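Local coordinates for protein enoyl-CoA hydratase, EchA12_1 (Mycobacterium marinum M, PDB 3QRE) that probably hydrates enoyl-CoA thioesters in fatty acid metabolism, with a crotonase-like fold, at residues G39-T44 and P73-I78. Numbering follows the deposited sequence.
Sequences GVAIIT and PGIRVI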
loop_
_atom_site.group_PDB
_atom_site.type_symbol
_atom_site.label_atom_id
_atom_site.label_comp_id
_atom_site.label_asym_id
_atom_site.label_seq_id
_atom_site.Cartn_x
_atom_site.Cartn_y
_atom_site.Cartn_z
ATOM N N GLY A 39 -17.844 -11.345 -25.397
ATOM C CA GLY A 39 -16.396 -11.339 -25.653
ATOM C C GLY A 39 -15.504 -11.586 -24.430
ATOM O O GLY A 39 -14.345 -11.145 -24.384
ATOM N N VAL A 40 -16.054 -12.298 -23.450
ATOM C CA VAL A 40 -15.288 -12.799 -22.313
ATOM C C VAL A 40 -14.887 -14.259 -22.530
ATOM O O VAL A 40 -15.742 -15.103 -22.750
ATOM C CB VAL A 40 -16.084 -12.667 -20.993
ATOM C CG1 VAL A 40 -15.237 -13.157 -19.809
ATOM C CG2 VAL A 40 -16.568 -11.224 -20.790
ATOM N N ALA A 41 -13.589 -14.534 -22.503
ATOM C CA ALA A 41 -13.074 -15.899 -22.444
ATOM C C ALA A 41 -13.048 -16.418 -20.993
ATOM O O ALA A 41 -12.346 -15.867 -20.134
ATOM C CB ALA A 41 -11.662 -15.961 -23.052
ATOM N N ILE A 42 -13.805 -17.480 -20.730
ATOM C CA ILE A 42 -13.833 -18.117 -19.415
ATOM C C ILE A 42 -12.914 -19.335 -19.416
ATOM O O ILE A 42 -13.108 -20.288 -20.191
ATOM C CB ILE A 42 -15.265 -18.528 -18.995
ATOM C CG1 ILE A 42 -16.197 -17.310 -19.056
ATOM C CG2 ILE A 42 -15.249 -19.193 -17.595
ATOM C CD1 ILE A 42 -17.670 -17.632 -18.820
ATOM N N ILE A 43 -11.905 -19.282 -18.550
ATOM C CA ILE A 43 -10.893 -20.307 -18.457
ATOM C C ILE A 43 -11.064 -20.963 -17.094
ATOM O O ILE A 43 -11.039 -20.292 -16.041
ATOM C CB ILE A 43 -9.490 -19.691 -18.652
ATOM C CG1 ILE A 43 -9.419 -19.024 -20.038
ATOM C CG2 ILE A 43 -8.373 -20.726 -18.427
ATOM C CD1 ILE A 43 -8.036 -18.458 -20.394
ATOM N N THR A 44 -11.254 -22.278 -17.124
ATOM C CA THR A 44 -11.630 -23.041 -15.945
ATOM C C THR A 44 -10.653 -24.180 -15.693
ATOM O O THR A 44 -10.514 -25.082 -16.540
ATOM C CB THR A 44 -13.088 -23.583 -16.080
ATOM O OG1 THR A 44 -13.970 -22.492 -16.386
ATOM C CG2 THR A 44 -13.570 -24.295 -14.787
ATOM N N PRO A 73 -9.269 -11.757 -31.759
ATOM C CA PRO A 73 -9.698 -10.356 -31.673
ATOM C C PRO A 73 -11.163 -10.179 -31.245
ATOM O O PRO A 73 -11.569 -9.073 -30.871
ATOM C CB PRO A 73 -9.434 -9.797 -33.082
ATOM C CG PRO A 73 -9.354 -10.970 -33.984
ATOM C CD PRO A 73 -8.995 -12.177 -33.152
ATOM N N GLY A 74 -11.929 -11.266 -31.257
ATOM C CA GLY A 74 -13.275 -11.249 -30.689
ATOM C C GLY A 74 -13.279 -11.280 -29.164
ATOM O O GLY A 74 -14.290 -10.941 -28.546
ATOM N N ILE A 75 -12.155 -11.693 -28.554
ATOM C CA ILE A 75 -12.035 -11.744 -27.091
ATOM C C ILE A 75 -11.484 -10.429 -26.534
ATOM O O ILE A 75 -10.401 -9.973 -26.913
ATOM C CB ILE A 75 -11.149 -12.922 -26.590
ATOM C CG1 ILE A 75 -11.751 -14.290 -26.982
ATOM C CG2 ILE A 75 -10.924 -12.833 -25.050
ATOM C CD1 ILE A 75 -13.174 -14.586 -26.393
ATOM N N ARG A 76 -12.252 -9.839 -25.630
ATOM C CA ARG A 76 -11.896 -8.587 -24.980
ATOM C C ARG A 76 -11.313 -8.782 -23.577
ATOM O O ARG A 76 -10.355 -8.102 -23.199
ATOM C CB ARG A 76 -13.122 -7.687 -24.901
ATOM C CG ARG A 76 -13.767 -7.380 -26.274
ATOM C CD ARG A 76 -12.860 -6.476 -27.066
ATOM N NE ARG A 76 -12.124 -5.597 -26.146
ATOM C CZ ARG A 76 -12.608 -4.473 -25.605
ATOM N NH1 ARG A 76 -13.840 -4.052 -25.899
ATOM N NH2 ARG A 76 -11.850 -3.767 -24.763
ATOM N N VAL A 77 -11.903 -9.687 -22.799
ATOM C CA VAL A 77 -11.501 -9.881 -21.409
ATOM C C VAL A 77 -11.479 -11.380 -21.087
ATOM O O VAL A 77 -12.260 -12.171 -21.665
ATOM C CB VAL A 77 -12.442 -9.137 -20.433
ATOM C CG1 VAL A 77 -11.905 -9.185 -19.003
ATOM C CG2 VAL A 77 -12.625 -7.693 -20.852
ATOM N N ILE A 78 -10.588 -11.749 -20.168
ATOM C CA ILE A 78 -10.432 -13.128 -19.705
ATOM C C ILE A 78 -10.902 -13.289 -18.257
ATOM O O ILE A 78 -10.549 -12.490 -17.382
ATOM C CB ILE A 78 -8.952 -13.596 -19.785
ATOM C CG1 ILE A 78 -8.425 -13.530 -21.228
ATOM C CG2 ILE A 78 -8.806 -15.010 -19.211
ATOM C CD1 ILE A 78 -6.872 -13.614 -21.353
#
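The carbonyl oxygen of G39 is gripped by two successive amides of segment 73-78, R76 N at 2.8 Å and, in a longer bond, V77 N at 3.3 Å. This shared acceptor precedes the parallel pairing of V40 with V77 and A41 with I78, in which A41 N donates to V77 O (2.8 Å) and V40 CA also approaches that oxygen. Packing is tight on the face carrying A41, I43 and I78: I75 holds its CG2 3.8 Å from A41 CB and folds CD1 back (chi2 -61°) against the same methyl, while the side chains of I43 and I78 cross at a slant, I43 CD1 lying 3.7 Å from I78 CG2. The other end is looser, where G74, itself open to solvent, meets G39 CA through its O (3.6 Å). R76 brings CB near G39 O, but its bent chain carries the guanidinium away to hydrogen-bond C236 O through NH2. The two strands are the neighbouring parallel pair of a beta-alpha-beta crossover through helix 56-71, whose A65, I66 and A69 pack on the I43/I78 face; helix 221-235 lies against V40 and V77, and strand 31-35 runs antiparallel along the outer edge of 40-45.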